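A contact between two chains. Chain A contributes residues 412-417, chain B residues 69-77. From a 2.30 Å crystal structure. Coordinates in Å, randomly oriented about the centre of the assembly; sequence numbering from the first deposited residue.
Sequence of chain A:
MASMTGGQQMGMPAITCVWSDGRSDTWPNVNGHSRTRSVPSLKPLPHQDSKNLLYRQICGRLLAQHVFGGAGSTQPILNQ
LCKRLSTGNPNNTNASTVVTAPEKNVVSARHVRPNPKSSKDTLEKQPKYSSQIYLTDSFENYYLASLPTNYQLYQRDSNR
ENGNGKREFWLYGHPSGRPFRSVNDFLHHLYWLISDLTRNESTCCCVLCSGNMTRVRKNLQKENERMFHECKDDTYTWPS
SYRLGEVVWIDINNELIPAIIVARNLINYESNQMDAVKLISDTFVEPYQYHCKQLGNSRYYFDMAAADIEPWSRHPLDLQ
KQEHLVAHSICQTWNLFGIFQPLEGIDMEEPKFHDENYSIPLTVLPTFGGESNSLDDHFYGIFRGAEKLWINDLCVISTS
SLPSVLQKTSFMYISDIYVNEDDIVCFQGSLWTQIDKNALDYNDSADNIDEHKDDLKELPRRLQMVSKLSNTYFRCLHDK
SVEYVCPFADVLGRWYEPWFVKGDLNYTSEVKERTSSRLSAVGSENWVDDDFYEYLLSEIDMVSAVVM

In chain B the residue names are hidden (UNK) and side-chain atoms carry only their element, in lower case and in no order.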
# COMPACT_ATOMS: atom_id res chain seq x y z
N MET A 412 17.50 10.39 -3.64
CA MET A 412 16.98 10.57 -2.29
C MET A 412 16.18 9.34 -1.91
O MET A 412 15.35 8.86 -2.69
CB MET A 412 16.10 11.82 -2.19
CG MET A 412 15.26 11.88 -0.90
SD MET A 412 14.14 13.28 -0.83
CE MET A 412 15.27 14.63 -0.53
N TYR A 413 16.43 8.83 -0.70
CA TYR A 413 15.61 7.77 -0.11
C TYR A 413 14.51 8.46 0.69
O TYR A 413 14.74 8.97 1.78
CB TYR A 413 16.47 6.86 0.75
CG TYR A 413 15.73 5.77 1.50
CD1 TYR A 413 14.49 5.31 1.07
CD2 TYR A 413 16.28 5.21 2.65
CE1 TYR A 413 13.83 4.31 1.77
CE2 TYR A 413 15.62 4.22 3.34
CZ TYR A 413 14.40 3.77 2.90
OH TYR A 413 13.74 2.78 3.60
N ILE A 414 13.30 8.48 0.12
CA ILE A 414 12.24 9.34 0.63
C ILE A 414 11.73 8.82 1.96
O ILE A 414 11.38 7.64 2.10
CB ILE A 414 11.10 9.44 -0.40
CG1 ILE A 414 11.61 10.04 -1.71
CG2 ILE A 414 9.95 10.30 0.15
CD1 ILE A 414 10.63 9.93 -2.86
N SER A 415 11.68 9.71 2.96
CA SER A 415 11.13 9.40 4.27
C SER A 415 9.71 9.91 4.45
O SER A 415 8.92 9.28 5.15
CB SER A 415 12.01 10.00 5.37
OG SER A 415 13.27 9.35 5.43
N ASP A 416 9.38 11.04 3.84
CA ASP A 416 8.12 11.72 4.12
C ASP A 416 7.79 12.64 2.95
O ASP A 416 8.68 13.25 2.36
CB ASP A 416 8.23 12.54 5.42
CG ASP A 416 6.88 12.75 6.08
OD1 ASP A 416 5.85 12.72 5.38
OD2 ASP A 416 6.86 12.95 7.32
N ILE A 417 6.50 12.71 2.61
CA ILE A 417 5.99 13.61 1.59
C ILE A 417 4.84 14.38 2.21
O ILE A 417 3.87 13.77 2.69
CB ILE A 417 5.53 12.85 0.33
CG1 ILE A 417 6.73 12.18 -0.35
CG2 ILE A 417 4.83 13.80 -0.65
CD1 ILE A 417 6.36 11.24 -1.48
N UNK B 69 10.70 7.82 14.18
CA UNK B 69 10.58 7.04 12.94
C UNK B 69 9.68 7.72 11.93
O UNK B 69 8.53 8.08 12.23
c UNK B 69 10.37 5.63 14.87
c UNK B 69 10.34 7.03 15.37
c UNK B 69 10.00 5.70 13.42
N UNK B 70 10.20 7.90 10.73
CA UNK B 70 9.44 8.56 9.67
C UNK B 70 8.41 7.60 9.08
O UNK B 70 8.51 6.38 9.25
c UNK B 70 10.38 9.05 8.58
o UNK B 70 11.25 7.98 8.17
c UNK B 70 11.21 10.22 9.07
N UNK B 71 7.41 8.13 8.38
CA UNK B 71 6.41 7.25 7.75
C UNK B 71 7.01 6.13 6.92
O UNK B 71 6.48 5.01 6.90
c UNK B 71 7.09 9.55 8.17
c UNK B 71 5.59 8.21 6.89
c UNK B 71 5.71 9.52 7.58
N UNK B 72 8.12 6.40 6.23
CA UNK B 72 8.70 5.41 5.32
C UNK B 72 9.03 4.10 6.02
O UNK B 72 8.95 3.03 5.40
o UNK B 72 10.91 6.35 5.64
c UNK B 72 9.95 5.98 4.66
N UNK B 73 9.39 4.15 7.30
CA UNK B 73 9.85 2.95 7.99
C UNK B 73 8.70 2.01 8.36
O UNK B 73 8.94 0.81 8.53
c UNK B 73 12.63 4.31 10.38
c UNK B 73 12.88 3.33 8.09
c UNK B 73 10.63 3.33 9.25
c UNK B 73 11.95 4.08 9.04
N UNK B 74 7.47 2.52 8.48
CA UNK B 74 6.33 1.63 8.63
C UNK B 74 6.07 0.85 7.35
O UNK B 74 5.57 -0.28 7.40
c UNK B 74 5.09 2.42 9.03
c UNK B 74 5.11 3.04 10.43
c UNK B 74 4.78 1.99 11.49
c UNK B 74 4.13 4.20 10.51
N UNK B 75 6.39 1.44 6.19
CA UNK B 75 6.28 0.73 4.93
C UNK B 75 7.35 -0.35 4.83
O UNK B 75 7.10 -1.46 4.37
c UNK B 75 5.44 2.92 3.95
c UNK B 75 6.04 1.01 2.44
c UNK B 75 6.37 1.71 3.75
c UNK B 75 3.98 2.57 4.15
N UNK B 76 8.57 -0.02 5.26
CA UNK B 76 9.68 -0.97 5.17
C UNK B 76 9.49 -2.15 6.11
O UNK B 76 9.92 -3.26 5.80
o UNK B 76 13.61 -2.15 3.70
c UNK B 76 12.69 -1.33 3.93
c UNK B 76 12.24 -1.12 5.36
o UNK B 76 12.13 -0.67 3.03
c UNK B 76 11.00 -0.26 5.48
N UNK B 77 8.85 -1.93 7.26
CA UNK B 77 8.70 -2.95 8.27
C UNK B 77 9.74 -2.89 9.37
O UNK B 77 9.60 -3.62 10.36
O HOH W 1 13.96 7.14 4.21

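Position 69 of chain B carries three side-chain carbons that close a ring onto the backbone N, and it touches nothing in A:412-417. The ring identifies B:Pro69, in the loop ahead of the helix, where proline is suitable because this contact calls on no N-H.

At position 70 a single carbon bears one oxygen and one carbon, a branched hydroxyl, with CA-to-CB directed toward the strand. The oxygen lies 3.5 Å from CB of A:Ser415. This is B:Thr70, chi1 p. Its small branched side chain fits against the strand, while its backbone O accepts a hydrogen bond from N of position 73.

Position 71 again has three carbons closed onto its own N. One ring carbon lies 3.5 Å from O of A:Ser415 and 3.5 Å from OD2 of A:Asp416. This is B:Pro71; a proline has no N-H to offer, and here the ring packs instead. The ring restricts phi, here -51°, to a range compatible with the helical turns that follow.

Position 72 has one carbon and then one oxygen, and its CB comes within 3.4 Å of O of A:Ile414. This is B:Ser72, chi1 p. Serine suits the place through its hydroxyl: OG is hydrogen-bonded to OG1 of B:Thr70 at 3.0 Å, where either could be the donor, and makes a weak bond to a water.

Position 73 has four carbons, forked at the second: B:Leu73. CA-to-CB points sideways and the end of the side chain comes nearer the strand, yet it stops short of close contact; an aliphatic chain needs no polar partner there. Position 74 has the same four-carbon fork, B:Leu74, buried but out of reach of this strand. Position 75 forks at the first carbon, with one arm two carbons long, hence B:Ile75, also buried and out of reach. Branched aliphatic chains suit such buried positions.

Position 76 has three carbons, the last bearing two oxygens, one of them 3.8 Å from OH of A:Tyr413. It is B:Glu76, whose carboxylate oxygens find hydrogen bonds elsewhere in the structure.

Position 77 has no side-chain atoms and a phi of 96°. It is B:Gly77, leaving the helix where a CB would be jammed against the preceding carbonyl O.

The helix and strand axes run at 118° to each other, N to C, and the contact gathers around positions 70 to 72 of chain B, with A:Ser415 at its centre. One direct hydrogen bond crosses it, from N of B:Ser72 to O of A:Ser415 (3.2 Å), and the CA atoms of A:Ser415 and B:Ser72 are 4.8 Å apart. A water donates to O of A:Tyr413 (3.1 Å) and OG of A:Ser415 (2.6 Å), and a weak bond to OG of B:Ser72 (3.5 Å) completes the bridge.

Chain B 69-77: PTPSLLIEG
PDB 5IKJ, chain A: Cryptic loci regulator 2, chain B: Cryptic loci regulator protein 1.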